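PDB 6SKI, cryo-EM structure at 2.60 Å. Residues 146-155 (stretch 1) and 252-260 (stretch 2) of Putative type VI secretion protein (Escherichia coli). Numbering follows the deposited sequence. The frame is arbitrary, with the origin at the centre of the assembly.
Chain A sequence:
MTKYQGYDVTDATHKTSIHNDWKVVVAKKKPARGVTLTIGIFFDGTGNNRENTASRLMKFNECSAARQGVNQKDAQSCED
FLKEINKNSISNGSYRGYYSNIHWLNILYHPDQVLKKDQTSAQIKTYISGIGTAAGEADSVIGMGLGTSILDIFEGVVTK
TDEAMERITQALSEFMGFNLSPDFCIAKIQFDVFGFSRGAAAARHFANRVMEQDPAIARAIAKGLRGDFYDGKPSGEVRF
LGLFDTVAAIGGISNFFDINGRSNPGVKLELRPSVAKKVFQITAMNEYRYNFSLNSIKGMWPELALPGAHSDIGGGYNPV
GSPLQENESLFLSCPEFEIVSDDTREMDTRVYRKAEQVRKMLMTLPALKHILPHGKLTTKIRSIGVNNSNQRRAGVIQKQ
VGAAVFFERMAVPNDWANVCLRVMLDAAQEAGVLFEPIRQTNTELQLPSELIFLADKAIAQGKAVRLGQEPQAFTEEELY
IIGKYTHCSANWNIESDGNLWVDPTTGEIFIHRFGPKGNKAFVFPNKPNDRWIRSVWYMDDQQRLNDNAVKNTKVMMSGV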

# COMPACT_ATOMS: atom_id res chain seq x y z
N LEU A 146 11.33 -13.19 15.43
CA LEU A 146 10.28 -13.53 14.47
C LEU A 146 8.89 -13.18 15.00
O LEU A 146 8.05 -12.67 14.26
N GLY A 147 8.63 -13.46 16.28
CA GLY A 147 7.37 -13.02 16.86
C GLY A 147 7.25 -11.51 16.88
O GLY A 147 6.20 -10.95 16.57
N THR A 148 8.34 -10.82 17.23
CA THR A 148 8.35 -9.37 17.18
C THR A 148 8.18 -8.87 15.75
O THR A 148 7.52 -7.85 15.52
N SER A 149 8.75 -9.58 14.77
CA SER A 149 8.58 -9.19 13.38
C SER A 149 7.13 -9.34 12.92
O SER A 149 6.60 -8.47 12.22
N ILE A 150 6.47 -10.42 13.33
CA ILE A 150 5.09 -10.63 12.94
C ILE A 150 4.19 -9.63 13.65
O ILE A 150 3.19 -9.18 13.08
N LEU A 151 4.55 -9.22 14.87
CA LEU A 151 3.80 -8.17 15.55
C LEU A 151 4.04 -6.81 14.91
O LEU A 151 3.14 -5.96 14.92
N ASP A 152 5.23 -6.59 14.37
CA ASP A 152 5.52 -5.36 13.66
C ASP A 152 4.70 -5.26 12.38
O ASP A 152 4.20 -4.19 12.04
N ILE A 153 4.57 -6.38 11.66
CA ILE A 153 3.72 -6.39 10.47
C ILE A 153 2.25 -6.24 10.86
O ILE A 153 1.48 -5.58 10.16
N PHE A 154 1.85 -6.84 11.98
CA PHE A 154 0.46 -6.73 12.42
C PHE A 154 0.10 -5.28 12.73
O PHE A 154 -1.02 -4.84 12.44
N GLU A 155 1.03 -4.54 13.32
CA GLU A 155 0.83 -3.13 13.64
C GLU A 155 1.41 -2.21 12.58
O GLU A 155 1.69 -1.05 12.86
N GLY A 252 -3.15 -12.53 10.00
CA GLY A 252 -3.54 -12.17 11.35
C GLY A 252 -2.58 -12.76 12.35
O GLY A 252 -1.60 -13.42 12.00
N ILE A 253 -2.86 -12.48 13.62
CA ILE A 253 -2.10 -13.02 14.74
C ILE A 253 -2.98 -13.69 15.78
O ILE A 253 -2.49 -14.07 16.84
N SER A 254 -4.28 -13.84 15.51
CA SER A 254 -5.20 -14.33 16.52
C SER A 254 -4.88 -15.76 16.94
O SER A 254 -5.07 -16.13 18.10
N ASN A 255 -4.40 -16.58 16.01
CA ASN A 255 -4.12 -17.98 16.28
C ASN A 255 -2.65 -18.25 16.58
O ASN A 255 -2.28 -19.41 16.77
N PHE A 256 -1.82 -17.22 16.62
CA PHE A 256 -0.42 -17.38 17.01
C PHE A 256 -0.33 -17.39 18.52
O PHE A 256 -0.66 -16.39 19.17
N PHE A 257 0.12 -18.51 19.09
CA PHE A 257 0.18 -18.65 20.54
C PHE A 257 1.10 -17.60 21.16
O PHE A 257 0.82 -17.09 22.25
N ASP A 258 2.19 -17.27 20.48
CA ASP A 258 3.22 -16.43 21.09
C ASP A 258 2.75 -14.99 21.25
O ASP A 258 3.09 -14.33 22.24
N ILE A 259 1.97 -14.48 20.30
CA ILE A 259 1.74 -13.04 20.18
C ILE A 259 0.27 -12.66 20.12
O ILE A 259 -0.03 -11.48 19.98
N ASN A 260 -0.65 -13.62 20.22
CA ASN A 260 -2.07 -13.27 20.11
C ASN A 260 -2.54 -12.39 21.26
O ASN A 260 -3.64 -11.82 21.18

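The contact between these two stretches is a small, predominantly apolar one, in which one side of a helix rests on the side chains of an irregular loop without a single hydrogen bond passing between them. It illustrates how helical periodicity selects the residues that pack: Gly-147, then the neighbouring pair Ile-150 and Leu-151, then Phe-154, a three-to-four-residue repeat that keeps them on one side of the helix, meet the loop, whereas Thr-148 directs its CA-to-CB bond away. The loop answers chiefly with Ile-253 and Ile-259, with Phe-256 adding a smaller share, all three pointing toward the helix.

Ile-150 touches all three of these loop residues. With chi1 m and chi2 t, it brings CG2 to 3.9 Å from Ile-253 CG2 and to 3.6 Å from Ile-259 CD1, while its CD1 reaches Phe-256 CE1 at 3.8 Å. Phe-256, itself m at chi1, presents its ring obliquely.

Phe-154, t at chi1, offers a ring face to Ile-253. The CG1 of Ile-253 stands 3.6 Å from the centroid of the Phe-154 ring and almost exactly on the ring normal, a CH-pi arrangement; Ile-253 CD1 also lies over that face, 3.7 Å from Phe-154 CE1. Ile-253 is p at chi1, with chi2 between wells at 146°.

Leu-151 starts out sideways, yet its end comes nearer: CD1 lies 3.7 Å from Ile-259 CG2, and CD2 lies 4.0 Å from Ile-253 CD1. Its chi1, -98°, is off the standard wells. Ile-259, p then t, also extends CG2 to within 3.8 Å of Gly-147 O, where the glycine has no side chain to contribute.

The loop's polar groups find their partners away from this contact. A type I turn runs from Ile-253 to Phe-256, and Asn-260 ND2 makes a weak hydrogen bond to Ser-254 O at 3.5 Å. Ser-254 OG and Asp-258 OD1 find partners elsewhere in the structure.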

# COMPACT_ATOMS: atom_id res chain seq x y z
CB LEU A 146 10.36 -15.01 14.10
CG LEU A 146 9.41 -15.45 12.99
CD1 LEU A 146 9.69 -14.67 11.72
CD2 LEU A 146 9.57 -16.92 12.75
CB THR A 148 9.64 -8.83 17.79
OG1 THR A 148 9.77 -9.31 19.13
CG2 THR A 148 9.65 -7.31 17.81
CB SER A 149 9.50 -10.02 12.49
OG SER A 149 10.78 -9.43 12.38
CB ILE A 150 4.68 -12.08 13.25
CG1 ILE A 150 5.50 -13.05 12.40
CG2 ILE A 150 3.20 -12.30 12.98
CD1 ILE A 150 5.16 -14.49 12.64
CB LEU A 151 4.17 -8.13 17.03
CG LEU A 151 3.23 -8.86 17.97
CD1 LEU A 151 3.76 -8.82 19.39
CD2 LEU A 151 1.84 -8.27 17.89
CB ASP A 152 7.01 -5.29 13.34
CG ASP A 152 7.83 -4.75 14.50
OD1 ASP A 152 9.07 -4.69 14.37
OD2 ASP A 152 7.23 -4.40 15.53
CB ILE A 153 3.95 -7.67 9.65
CG1 ILE A 153 5.43 -7.81 9.31
CG2 ILE A 153 3.12 -7.65 8.39
CD1 ILE A 153 5.91 -6.83 8.28
CB PHE A 154 0.24 -7.62 13.64
CG PHE A 154 -1.17 -7.61 14.15
CD1 PHE A 154 -1.46 -7.15 15.42
CD2 PHE A 154 -2.21 -8.07 13.36
CE1 PHE A 154 -2.75 -7.14 15.89
CE2 PHE A 154 -3.50 -8.07 13.82
CZ PHE A 154 -3.78 -7.60 15.09
CB GLU A 155 1.46 -2.83 15.00
CG GLU A 155 0.55 -3.12 16.17
CD GLU A 155 1.31 -3.42 17.44
OE1 GLU A 155 2.55 -3.59 17.36
OE2 GLU A 155 0.68 -3.49 18.52
CB ILE A 253 -1.23 -11.94 15.41
CG1 ILE A 253 -2.10 -10.86 16.03
CG2 ILE A 253 -0.26 -11.34 14.40
CD1 ILE A 253 -1.53 -10.28 17.30
CB SER A 254 -6.64 -14.23 16.02
OG SER A 254 -6.76 -14.76 14.71
CB ASN A 255 -4.58 -18.86 15.11
CG ASN A 255 -6.06 -18.73 14.84
OD1 ASN A 255 -6.86 -18.56 15.76
ND2 ASN A 255 -6.43 -18.80 13.57
CB PHE A 256 0.44 -16.25 16.44
CG PHE A 256 0.70 -16.37 14.97
CD1 PHE A 256 1.97 -16.65 14.51
CD2 PHE A 256 -0.31 -16.18 14.05
CE1 PHE A 256 2.22 -16.76 13.16
CE2 PHE A 256 -0.06 -16.28 12.70
CZ PHE A 256 1.20 -16.57 12.26
CB PHE A 257 0.65 -20.05 20.91
CG PHE A 257 0.90 -20.24 22.37
CD1 PHE A 257 -0.15 -20.39 23.25
CD2 PHE A 257 2.19 -20.26 22.87
CE1 PHE A 257 0.07 -20.56 24.60
CE2 PHE A 257 2.42 -20.43 24.21
CZ PHE A 257 1.36 -20.59 25.08
CB ASP A 258 4.49 -16.48 20.25
CG ASP A 258 4.98 -17.89 20.03
OD1 ASP A 258 4.52 -18.54 19.07
OD2 ASP A 258 5.84 -18.35 20.81
CB ILE A 259 2.48 -12.47 18.95
CG1 ILE A 259 2.12 -13.27 17.71
CG2 ILE A 259 3.98 -12.50 19.18
CD1 ILE A 259 2.96 -12.94 16.51
CB ASN A 260 -2.94 -14.52 20.02
CG ASN A 260 -2.66 -15.51 21.14
OD1 ASN A 260 -2.00 -15.18 22.12
ND2 ASN A 260 -3.16 -16.72 20.98